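PDB 2CXX: probable GTP-binding protein EngB from Pyrococcus horikoshii, which binds guanine nucleotides as a P-loop GTPase of the EngB family, probably with magnesium, and is probably needed for normal cell division and septation. Local coordinates for residues 143-146 against 147-151; 96-99 against 100-104; 173-176 against 177-181; 115-118 against 119-123. One frame throughout, in Å; residues are numbered along the deposited sequence.

Contact 1 of 4, residues 143-146 against 147-151; sequences NFLA and EKFEV
Lys148 lays its aliphatic chain over one face of the Phe144 ring, one helical turn apart. Its CG sits 4.1 Å from the ring centroid, above the face but shifted toward the rim, a CH-pi contact; further along the chain, CE comes to 3.8 Å from Phe144 CZ. Two torsions bring this about: Phe144 CG lies opposite the backbone N across the CA-CB bond (chi1 179°), and the lysine folds back at chi2 (-67°). Beyond the ring, Lys148 NZ finds its main partner in Glu103 of helix 94-104, while Glu147 OE1 of the same turn offers a long salt bridge at 4.0 Å.

The backbone frame beneath is the last turn of helix 138-149, where Lys148 N binds Phe144 O and Phe149 N binds Leu145 O. Glu150 then takes a positive phi and closes the helix in a Schellman motif. The bond that spans more residues runs from Val151 N to Ala146 O at 2.9 Å, nearly straight with an N-H...O angle of 171°; the inner one, from Glu150 N to Glu147 O, is weak at 3.4 Å. The reversal sets Val151 CB against Ala146 CB at 4.0 Å, an apolar touch of the kind often found across this cap. Further out, both residues rest on Phe160 of strand 160-162, and the Phe149 ring meets that of Tyr115 on helix 110-120.

Contact 2 of 4, residues 96-99 against 100-104; sequences PEII and KRWEK
Glu97 and Lys100 meet at their charged ends, the two side chains running at a slant to each other on the surface of helix 94-104. The glutamate is bent at chi2 (-53°), which curls its carboxylate back along the helix, whereas the lysine stays extended beyond CG and reaches toward the preceding turn. Lys100 NZ donates to Glu97 OE2 at 2.6 Å, a hydrogen-bonded salt bridge that uses the syn lone pair of the carboxylate oxygen. On its way the lysine chain passes the backbone, its CG lying 3.0 Å from Pro96 O.

Ile98 and Trp102 behave differently: they lie alongside each other and point the same way. The branch that touches is Ile98 CG2, which is 3.8 Å from Trp102 CD1 and equally near NE1, so the isoleucine methyl sits by the pyrrole part of the indole. A second side-by-side pair, Ile99 and Glu103, brings Ile99 CG2 to 3.9 Å from Glu103 OE2. Here the carboxylate's strongest partner is Lys148 of helix 138-149, on which Ile99 also packs.

Main-chain bonds, Trp102 N to Ile98 O at 3.0 Å and Glu103 N to Ile99 O, hold these two side-by-side pairs one turn apart. The salt bridge to Glu97 probably holds the Lys100 ammonium in place, and the same side chain makes a cation-pi contact with Phe144.

Contact 3 of 4, residues 173-176 against 177-181; sequences RLKN and RIFEV
Arg177 N donates to Arg173 O at 2.9 Å across the turn, while the Arg177 side chain carries the principal ion pair here, its NH2 binding Glu180 OE2 at 2.6 Å. The nitrogen arrives on the anti side of that oxygen and 23° out of the carboxylate plane; NE adds a weak bond to the same atom. Bends at chi2 and chi3 turn the arginine forward along the helix to Glu180, and Val181 CG2 covers part of one guanidinium face. Arg177 NH1 is bonded to Lys158 O, so the group is gripped from two parts of the chain.

Packing follows one turn at a time. Lys175 and Phe179 lie side by side, with Lys175 CG in the plane of the ring at its edge, 3.9 Å from Phe179 CE1. Replacing Phe179 with a serine would probably deprive Lys175 CG of its apolar neighbour and open a gap beside the rings of Trp43 and His46, both of which Phe179 meets. On the buried flank, Leu174 CD1 approaches Ile178 CG1 at 4.3 Å, a looser touch.

Helix 171-184 thus turns different flanks to different parts of the fold: Leu174, Ile178 and Val181 face the central sheet, resting on Ile126 of strand 125-130, with Ile178 and Val181 also reaching strand 85-91, while Phe179 packs beside strands 39-43 and 46-50.

Contact 4 of 4, residues 115-118 against 119-123; sequences YQFL and RELDI
Leu118 O receives the nearly straight bond from Ile123 N at 3.1 Å that ends helix 110-120, just after Leu121 N has bound Phe117 O at the same length with a bent N-H...O angle of 137°.

The tightest side-chain contact is between Phe117 and Leu121, which meet at a slant. Leu121 CD2 comes to 3.4 Å from Phe117 CZ, while its other methyl, CD1, lies 3.8 Å from CE1; both leucine methyls come to the CE1-CZ end of the ring from the same side. Phe117 reaches them because its CG stands opposite the backbone N across the CA-CB bond (chi1 161°), which leans the ring forward along the helix toward the following turn.

The chain reversal is a Schellman motif: Asp122 has positive phi (62°), and its N bonds back to Arg119 O at 3.1 Å, inside the wider-spanning Ile123 to Leu118 bond. Turning the chain there brings the Ile123 side chain back to Leu118, its CD1 lying 4.2 Å from Leu118 CD2. The motif hands helix 110-120 over to strand 125-130, in the alternating alpha/beta order of the P-loop GTPase fold.

With a glycine in place of Phe117, the Leu121 methyls would probably lose the ring end they rest against, and a gap is likely to open toward Val73 and Glu77 of helix 62-79. That helix also takes Leu121 and Ile123 against Ile76. On the sheet side, Leu118 packs on Ala86 and Thr125, and Tyr115 reaches Leu88 and Val127.

Contacts 1, 2 and 4 form a chain of touching helices, with contact 1 in the middle. It meets contact 2 through the salt bridge from Lys148 NZ to Glu103 OE2 (2.9 Å) and through Leu145 CD2 against Ile99 CD1 (3.8 Å); toward contact 4, Phe149 CD2 lies 3.5 Å from Tyr115 CG. Contacts 2 and 4 themselves stay about 8 Å apart at their nearest atoms. Contact 3 touches none of the others; its nearest atoms are about 7 Å from contact 4, and its centre is about 29 Å from that of contact 2. The bound GDP lies about 10 Å from the Leu174 side chain, 12 Å from Ile98 and 14 Å from Leu145.

Contact 1 of 4, residues 143-146 against 147-151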
loop_
_atom_site.group_PDB
_atom_site.type_symbol
_atom_site.label_atom_id
_atom_site.label_comp_id
_atom_site.label_asym_id
_atom_site.label_seq_id
_atom_site.Cartn_x
_atom_site.Cartn_y
_atom_site.Cartn_z
ATOM N N ASN A 143 -8.081 10.181 10.156
ATOM C CA ASN A 143 -8.178 9.983 11.597
ATOM C C ASN A 143 -8.764 8.632 11.883
ATOM O O ASN A 143 -8.358 7.969 12.842
ATOM C CB ASN A 143 -9.056 11.030 12.272
ATOM C CG ASN A 143 -8.386 12.387 12.342
ATOM O OD1 ASN A 143 -7.167 12.499 12.200
ATOM N ND2 ASN A 143 -9.162 13.417 12.596
ATOM N N PHE A 144 -9.729 8.203 11.060
ATOM C CA PHE A 144 -10.356 6.898 11.247
ATOM C C PHE A 144 -9.322 5.785 11.026
ATOM O O PHE A 144 -9.214 4.840 11.816
ATOM C CB PHE A 144 -11.537 6.747 10.221
ATOM C CG PHE A 144 -12.239 5.443 10.284
ATOM C CD1 PHE A 144 -13.254 5.233 11.211
ATOM C CD2 PHE A 144 -11.885 4.406 9.420
ATOM C CE1 PHE A 144 -13.898 4.021 11.263
ATOM C CE2 PHE A 144 -12.502 3.208 9.457
ATOM C CZ PHE A 144 -13.524 2.987 10.379
ATOM N N LEU A 145 -8.571 5.887 9.927
ATOM C CA LEU A 145 -7.595 4.875 9.596
ATOM C C LEU A 145 -6.512 4.842 10.658
ATOM O O LEU A 145 -6.016 3.782 10.998
ATOM C CB LEU A 145 -6.979 5.165 8.202
ATOM C CG LEU A 145 -7.907 5.127 6.974
ATOM C CD1 LEU A 145 -7.109 5.331 5.686
ATOM C CD2 LEU A 145 -8.563 3.786 6.941
ATOM N N ALA A 146 -6.131 5.999 11.186
ATOM C CA ALA A 146 -5.077 6.013 12.197
ATOM C C ALA A 146 -5.537 5.235 13.431
ATOM O O ALA A 146 -4.787 4.437 13.969
ATOM C CB ALA A 146 -4.683 7.459 12.559
ATOM N N GLU A 147 -6.792 5.423 13.848
ATOM C CA GLU A 147 -7.303 4.701 15.003
ATOM C C GLU A 147 -7.368 3.173 14.702
ATOM O O GLU A 147 -6.983 2.367 15.538
ATOM C CB GLU A 147 -8.696 5.283 15.336
ATOM C CG GLU A 147 -9.244 5.017 16.736
ATOM C CD GLU A 147 -9.853 3.676 16.897
ATOM O OE1 GLU A 147 -10.468 3.193 15.941
ATOM O OE2 GLU A 147 -9.744 3.091 18.006
ATOM N N LYS A 148 -7.811 2.785 13.498
ATOM C CA LYS A 148 -7.930 1.354 13.186
ATOM C C LYS A 148 -6.576 0.658 12.997
ATOM O O LYS A 148 -6.429 -0.538 13.309
ATOM C CB LYS A 148 -8.785 1.164 11.914
ATOM C CG LYS A 148 -10.261 1.582 12.097
ATOM C CD LYS A 148 -10.950 0.658 13.063
ATOM C CE LYS A 148 -12.300 1.213 13.497
ATOM N NZ LYS A 148 -12.922 0.372 14.580
ATOM N N PHE A 149 -5.600 1.404 12.486
ATOM C CA PHE A 149 -4.246 0.859 12.237
ATOM C C PHE A 149 -3.338 0.955 13.498
ATOM O O PHE A 149 -2.204 0.514 13.467
ATOM C CB PHE A 149 -3.549 1.670 11.152
ATOM C CG PHE A 149 -4.026 1.404 9.735
ATOM C CD1 PHE A 149 -5.226 0.707 9.471
ATOM C CD2 PHE A 149 -3.292 1.950 8.645
ATOM C CE1 PHE A 149 -5.681 0.568 8.174
ATOM C CE2 PHE A 149 -3.758 1.822 7.328
ATOM C CZ PHE A 149 -4.953 1.135 7.088
ATOM N N GLU A 150 -3.854 1.537 14.582
ATOM C CA GLU A 150 -3.086 1.722 15.840
ATOM C C GLU A 150 -1.883 2.631 15.644
ATOM O O GLU A 150 -0.759 2.331 16.044
ATOM C CB GLU A 150 -2.638 0.366 16.471
ATOM C CG GLU A 150 -3.836 -0.465 16.910
ATOM C CD GLU A 150 -3.468 -1.795 17.538
ATOM O OE1 GLU A 150 -2.258 -2.124 17.654
ATOM O OE2 GLU A 150 -4.413 -2.517 17.899
ATOM N N VAL A 151 -2.150 3.757 14.996
ATOM C CA VAL A 151 -1.173 4.797 14.735
ATOM C C VAL A 151 -1.392 5.922 15.739
ATOM O O VAL A 151 -2.493 6.452 15.845
ATOM C CB VAL A 151 -1.316 5.367 13.344
ATOM C CG1 VAL A 151 -0.399 6.516 13.169
ATOM C CG2 VAL A 151 -0.953 4.291 12.336
#

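Contact 2 of 4, residues 96-99 against 100-104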
loop_
_atom_site.group_PDB
_atom_site.type_symbol
_atom_site.label_atom_id
_atom_site.label_comp_id
_atom_site.label_asym_id
_atom_site.label_seq_id
_atom_site.Cartn_x
_atom_site.Cartn_y
_atom_site.Cartn_z
ATOM N N PRO A 96 -12.437 3.080 4.605
ATOM C CA PRO A 96 -13.137 3.141 5.897
ATOM C C PRO A 96 -14.471 2.365 5.900
ATOM O O PRO A 96 -14.834 1.753 6.916
ATOM C CB PRO A 96 -13.334 4.649 6.114
ATOM C CG PRO A 96 -12.192 5.290 5.285
ATOM C CD PRO A 96 -12.197 4.427 4.048
ATOM N N GLU A 97 -15.160 2.331 4.754
ATOM C CA GLU A 97 -16.445 1.671 4.725
ATOM C C GLU A 97 -16.242 0.172 4.674
ATOM O O GLU A 97 -17.024 -0.570 5.238
ATOM C CB GLU A 97 -17.259 2.189 3.537
ATOM C CG GLU A 97 -17.566 3.684 3.690
ATOM C CD GLU A 97 -18.210 3.993 5.039
ATOM O OE1 GLU A 97 -19.294 3.434 5.316
ATOM O OE2 GLU A 97 -17.619 4.772 5.839
ATOM N N ILE A 98 -15.166 -0.287 4.016
ATOM C CA ILE A 98 -14.873 -1.714 3.998
ATOM C C ILE A 98 -14.520 -2.150 5.427
ATOM O O ILE A 98 -14.973 -3.180 5.893
ATOM C CB ILE A 98 -13.692 -1.999 3.052
ATOM C CG1 ILE A 98 -14.173 -1.753 1.611
ATOM C CG2 ILE A 98 -13.171 -3.448 3.170
ATOM C CD1 ILE A 98 -13.029 -1.774 0.610
ATOM N N ILE A 99 -13.726 -1.335 6.123
ATOM C CA ILE A 99 -13.318 -1.702 7.478
ATOM C C ILE A 99 -14.551 -1.894 8.343
ATOM O O ILE A 99 -14.658 -2.895 9.000
ATOM C CB ILE A 99 -12.385 -0.648 8.080
ATOM C CG1 ILE A 99 -11.005 -0.839 7.461
ATOM C CG2 ILE A 99 -12.278 -0.784 9.644
ATOM C CD1 ILE A 99 -10.081 0.377 7.753
ATOM N N LYS A 100 -15.505 -0.983 8.249
ATOM C CA LYS A 100 -16.717 -1.088 9.067
ATOM C C LYS A 100 -17.568 -2.358 8.783
ATOM O O LYS A 100 -18.076 -3.039 9.747
ATOM C CB LYS A 100 -17.563 0.189 8.876
ATOM C CG LYS A 100 -16.845 1.532 9.181
ATOM C CD LYS A 100 -17.733 2.707 8.868
ATOM C CE LYS A 100 -16.926 3.991 8.879
ATOM N NZ LYS A 100 -17.756 5.172 8.453
ATOM N N ARG A 101 -17.680 -2.744 7.504
ATOM C CA ARG A 101 -18.494 -3.924 7.212
ATOM C C ARG A 101 -17.777 -5.207 7.624
ATOM O O ARG A 101 -18.423 -6.174 8.057
ATOM C CB ARG A 101 -18.905 -4.008 5.738
ATOM C CG ARG A 101 -19.571 -2.760 5.172
ATOM C CD ARG A 101 -20.197 -3.163 3.765
ATOM N NE ARG A 101 -20.663 -2.010 3.030
ATOM C CZ ARG A 101 -19.892 -1.248 2.266
ATOM N NH1 ARG A 101 -18.621 -1.550 2.140
ATOM N NH2 ARG A 101 -20.415 -0.186 1.647
ATOM N N TRP A 102 -16.454 -5.232 7.521
ATOM C CA TRP A 102 -15.724 -6.408 7.935
ATOM C C TRP A 102 -15.769 -6.552 9.460
ATOM O O TRP A 102 -15.987 -7.665 9.986
ATOM C CB TRP A 102 -14.260 -6.307 7.422
ATOM C CG TRP A 102 -14.119 -6.751 5.962
ATOM C CD1 TRP A 102 -14.889 -6.332 4.883
ATOM C CD2 TRP A 102 -13.209 -7.723 5.437
ATOM N NE1 TRP A 102 -14.508 -6.988 3.739
ATOM C CE2 TRP A 102 -13.484 -7.853 4.043
ATOM C CE3 TRP A 102 -12.189 -8.507 5.996
ATOM C CZ2 TRP A 102 -12.783 -8.728 3.231
ATOM C CZ3 TRP A 102 -11.482 -9.387 5.161
ATOM C CH2 TRP A 102 -11.789 -9.483 3.798
ATOM N N GLU A 103 -15.610 -5.448 10.173
ATOM C CA GLU A 103 -15.638 -5.546 11.630
ATOM C C GLU A 103 -17.025 -6.008 12.035
ATOM O O GLU A 103 -17.127 -6.850 12.913
ATOM C CB GLU A 103 -15.313 -4.221 12.303
ATOM C CG GLU A 103 -13.866 -3.738 12.089
ATOM C CD GLU A 103 -13.562 -2.481 12.921
ATOM O OE1 GLU A 103 -14.517 -1.771 13.209
ATOM O OE2 GLU A 103 -12.405 -2.200 13.276
ATOM N N LYS A 104 -18.075 -5.472 11.400
ATOM C CA LYS A 104 -19.438 -5.919 11.712
ATOM C C LYS A 104 -19.528 -7.436 11.685
ATOM O O LYS A 104 -20.092 -8.047 12.607
ATOM C CB LYS A 104 -20.462 -5.319 10.725
ATOM C CG LYS A 104 -21.918 -5.437 11.170
ATOM C CD LYS A 104 -22.853 -5.089 10.043
ATOM C CE LYS A 104 -24.304 -5.476 10.323
ATOM N NZ LYS A 104 -25.171 -4.683 9.388
#

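Contact 3 of 4, residues 173-176 against 177-181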
loop_
_atom_site.group_PDB
_atom_site.type_symbol
_atom_site.label_atom_id
_atom_site.label_comp_id
_atom_site.label_asym_id
_atom_site.label_seq_id
_atom_site.Cartn_x
_atom_site.Cartn_y
_atom_site.Cartn_z
ATOM N N ARG A 173 4.988 15.205 -2.665
ATOM C CA ARG A 173 5.124 15.137 -1.210
ATOM C C ARG A 173 5.331 13.666 -0.776
ATOM O O ARG A 173 6.099 13.377 0.164
ATOM C CB ARG A 173 3.870 15.725 -0.521
ATOM C CG ARG A 173 3.406 17.085 -1.043
ATOM C CD ARG A 173 2.442 17.820 -0.085
ATOM N NE ARG A 173 2.948 17.842 1.288
ATOM C CZ ARG A 173 3.675 18.821 1.835
ATOM N NH1 ARG A 173 4.000 19.906 1.134
ATOM N NH2 ARG A 173 4.095 18.694 3.091
ATOM N N LEU A 174 4.666 12.726 -1.479
ATOM C CA LEU A 174 4.778 11.313 -1.150
ATOM C C LEU A 174 6.204 10.871 -1.467
ATOM O O LEU A 174 6.809 10.141 -0.706
ATOM C CB LEU A 174 3.728 10.472 -1.910
ATOM C CG LEU A 174 3.905 8.954 -1.812
ATOM C CD1 LEU A 174 3.882 8.545 -0.324
ATOM C CD2 LEU A 174 2.816 8.227 -2.562
ATOM N N LYS A 175 6.734 11.308 -2.618
ATOM C CA LYS A 175 8.102 10.971 -2.977
ATOM C C LYS A 175 9.061 11.527 -1.906
ATOM O O LYS A 175 9.951 10.845 -1.451
ATOM C CB LYS A 175 8.447 11.573 -4.345
ATOM C CG LYS A 175 9.601 10.906 -5.046
ATOM C CD LYS A 175 10.011 11.723 -6.291
ATOM C CE LYS A 175 8.808 11.983 -7.216
ATOM N NZ LYS A 175 8.903 11.279 -8.569
ATOM N N ASN A 176 8.874 12.768 -1.496
ATOM C CA ASN A 176 9.767 13.342 -0.471
ATOM C C ASN A 176 9.710 12.552 0.818
ATOM O O ASN A 176 10.705 12.291 1.406
ATOM C CB ASN A 176 9.356 14.773 -0.154
ATOM C CG ASN A 176 9.589 15.710 -1.297
ATOM O OD1 ASN A 176 10.466 15.471 -2.142
ATOM N ND2 ASN A 176 8.814 16.801 -1.339
ATOM N N ARG A 177 8.508 12.168 1.242
ATOM C CA ARG A 177 8.357 11.359 2.464
ATOM C C ARG A 177 9.142 10.036 2.368
ATOM O O ARG A 177 9.836 9.634 3.286
ATOM C CB ARG A 177 6.859 11.072 2.716
ATOM C CG ARG A 177 6.480 10.338 4.045
ATOM C CD ARG A 177 6.306 11.216 5.268
ATOM N NE ARG A 177 7.605 11.528 5.842
ATOM C CZ ARG A 177 8.173 10.934 6.900
ATOM N NH1 ARG A 177 7.579 9.980 7.574
ATOM N NH2 ARG A 177 9.410 11.279 7.242
ATOM N N ILE A 178 8.974 9.314 1.276
ATOM C CA ILE A 178 9.655 8.063 1.062
ATOM C C ILE A 178 11.157 8.239 1.222
ATOM O O ILE A 178 11.807 7.463 1.911
ATOM C CB ILE A 178 9.371 7.552 -0.353
ATOM C CG1 ILE A 178 7.939 7.096 -0.414
ATOM C CG2 ILE A 178 10.371 6.451 -0.758
ATOM C CD1 ILE A 178 7.565 6.623 -1.825
ATOM N N PHE A 179 11.713 9.267 0.586
ATOM C CA PHE A 179 13.140 9.436 0.703
ATOM C C PHE A 179 13.591 9.927 2.032
ATOM O O PHE A 179 14.659 9.572 2.494
ATOM C CB PHE A 179 13.656 10.272 -0.456
ATOM C CG PHE A 179 13.653 9.482 -1.712
ATOM C CD1 PHE A 179 12.793 9.776 -2.737
ATOM C CD2 PHE A 179 14.428 8.327 -1.800
ATOM C CE1 PHE A 179 12.691 8.939 -3.828
ATOM C CE2 PHE A 179 14.321 7.495 -2.883
ATOM C CZ PHE A 179 13.447 7.804 -3.898
ATOM N N GLU A 180 12.734 10.668 2.696
ATOM C CA GLU A 180 13.057 11.188 4.023
ATOM C C GLU A 180 13.093 9.983 4.977
ATOM O O GLU A 180 14.040 9.797 5.757
ATOM C CB GLU A 180 11.962 12.173 4.348
ATOM C CG GLU A 180 12.050 13.047 5.501
ATOM C CD GLU A 180 10.834 13.937 5.511
ATOM O OE1 GLU A 180 10.778 14.879 4.687
ATOM O OE2 GLU A 180 9.892 13.667 6.291
ATOM N N VAL A 181 12.065 9.134 4.926
ATOM C CA VAL A 181 12.076 7.941 5.778
ATOM C C VAL A 181 13.310 7.087 5.543
ATOM O O VAL A 181 13.916 6.615 6.511
ATOM C CB VAL A 181 10.844 7.035 5.576
ATOM C CG1 VAL A 181 11.037 5.708 6.386
ATOM C CG2 VAL A 181 9.599 7.784 5.998
#

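Contact 4 of 4, residues 115-118 against 119-123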
loop_
_atom_site.group_PDB
_atom_site.type_symbol
_atom_site.label_atom_id
_atom_site.label_comp_id
_atom_site.label_asym_id
_atom_site.label_seq_id
_atom_site.Cartn_x
_atom_site.Cartn_y
_atom_site.Cartn_z
ATOM N N TYR A 115 -1.124 -3.521 7.722
ATOM C CA TYR A 115 -0.350 -2.468 8.367
ATOM C C TYR A 115 0.166 -2.994 9.722
ATOM O O TYR A 115 1.329 -2.772 10.122
ATOM C CB TYR A 115 -1.219 -1.220 8.593
ATOM C CG TYR A 115 -0.454 -0.059 9.165
ATOM C CD1 TYR A 115 -0.280 0.058 10.525
ATOM C CD2 TYR A 115 0.164 0.867 8.329
ATOM C CE1 TYR A 115 0.521 1.073 11.089
ATOM C CE2 TYR A 115 0.959 1.909 8.868
ATOM C CZ TYR A 115 1.121 1.984 10.258
ATOM O OH TYR A 115 1.825 2.991 10.862
ATOM N N GLN A 116 -0.659 -3.754 10.431
ATOM C CA GLN A 116 -0.193 -4.231 11.724
ATOM C C GLN A 116 0.860 -5.291 11.572
ATOM O O GLN A 116 1.789 -5.372 12.415
ATOM C CB GLN A 116 -1.357 -4.719 12.580
ATOM C CG GLN A 116 -2.249 -3.542 12.999
ATOM C CD GLN A 116 -3.451 -3.954 13.859
ATOM O OE1 GLN A 116 -3.574 -5.117 14.244
ATOM N NE2 GLN A 116 -4.319 -2.992 14.188
ATOM N N PHE A 117 0.800 -6.034 10.464
ATOM C CA PHE A 117 1.811 -7.043 10.205
ATOM C C PHE A 117 3.167 -6.329 9.967
ATOM O O PHE A 117 4.207 -6.725 10.537
ATOM C CB PHE A 117 1.380 -7.893 8.996
ATOM C CG PHE A 117 2.509 -8.663 8.329
ATOM C CD1 PHE A 117 3.073 -9.815 8.935
ATOM C CD2 PHE A 117 2.991 -8.263 7.088
ATOM C CE1 PHE A 117 4.090 -10.537 8.297
ATOM C CE2 PHE A 117 3.986 -8.955 6.442
ATOM C CZ PHE A 117 4.555 -10.108 7.023
ATOM N N LEU A 118 3.170 -5.288 9.145
ATOM C CA LEU A 118 4.423 -4.577 8.900
ATOM C C LEU A 118 5.003 -4.027 10.205
ATOM O O LEU A 118 6.246 -3.947 10.359
ATOM C CB LEU A 118 4.212 -3.420 7.923
ATOM C CG LEU A 118 3.816 -3.902 6.494
ATOM C CD1 LEU A 118 3.397 -2.743 5.621
ATOM C CD2 LEU A 118 5.028 -4.634 5.823
ATOM N N ARG A 119 4.125 -3.642 11.134
ATOM C CA ARG A 119 4.617 -3.084 12.416
ATOM C C ARG A 119 5.288 -4.174 13.236
ATOM O O ARG A 119 6.320 -3.915 13.852
ATOM C CB ARG A 119 3.461 -2.422 13.197
ATOM C CG ARG A 119 3.874 -1.769 14.602
ATOM C CD ARG A 119 4.678 -0.470 14.372
ATOM N NE ARG A 119 5.470 -0.062 15.553
ATOM C CZ ARG A 119 5.222 1.012 16.286
ATOM N NH1 ARG A 119 4.178 1.783 15.986
ATOM N NH2 ARG A 119 6.081 1.372 17.254
ATOM N N GLU A 120 4.755 -5.384 13.214
ATOM C CA GLU A 120 5.396 -6.521 13.910
ATOM C C GLU A 120 6.750 -6.784 13.314
ATOM O O GLU A 120 7.610 -7.292 13.996
ATOM C CB GLU A 120 4.595 -7.831 13.789
ATOM C CG GLU A 120 3.322 -7.852 14.601
ATOM C CD GLU A 120 2.614 -9.184 14.533
ATOM O OE1 GLU A 120 3.250 -10.185 14.106
ATOM O OE2 GLU A 120 1.416 -9.221 14.917
ATOM N N LEU A 121 6.939 -6.445 12.042
ATOM C CA LEU A 121 8.239 -6.671 11.390
ATOM C C LEU A 121 9.222 -5.498 11.446
ATOM O O LEU A 121 10.305 -5.586 10.886
ATOM C CB LEU A 121 8.004 -7.046 9.916
ATOM C CG LEU A 121 7.842 -8.552 9.682
ATOM C CD1 LEU A 121 6.753 -9.134 10.561
ATOM C CD2 LEU A 121 7.497 -8.782 8.205
ATOM N N ASP A 122 8.822 -4.428 12.108
ATOM C CA ASP A 122 9.612 -3.198 12.322
ATOM C C ASP A 122 9.960 -2.525 11.001
ATOM O O ASP A 122 11.002 -1.904 10.849
ATOM C CB ASP A 122 10.872 -3.455 13.179
ATOM C CG ASP A 122 10.545 -4.074 14.545
ATOM O OD1 ASP A 122 9.492 -3.738 15.166
ATOM O OD2 ASP A 122 11.385 -4.830 15.062
ATOM N N ILE A 123 9.045 -2.627 10.031
ATOM C CA ILE A 123 9.294 -1.978 8.761
ATOM C C ILE A 123 8.596 -0.622 8.715
ATOM O O ILE A 123 7.366 -0.569 8.837
ATOM C CB ILE A 123 8.763 -2.869 7.609
ATOM C CG1 ILE A 123 9.644 -4.111 7.508
ATOM C CG2 ILE A 123 8.726 -2.045 6.283
ATOM C CD1 ILE A 123 9.097 -5.183 6.496
#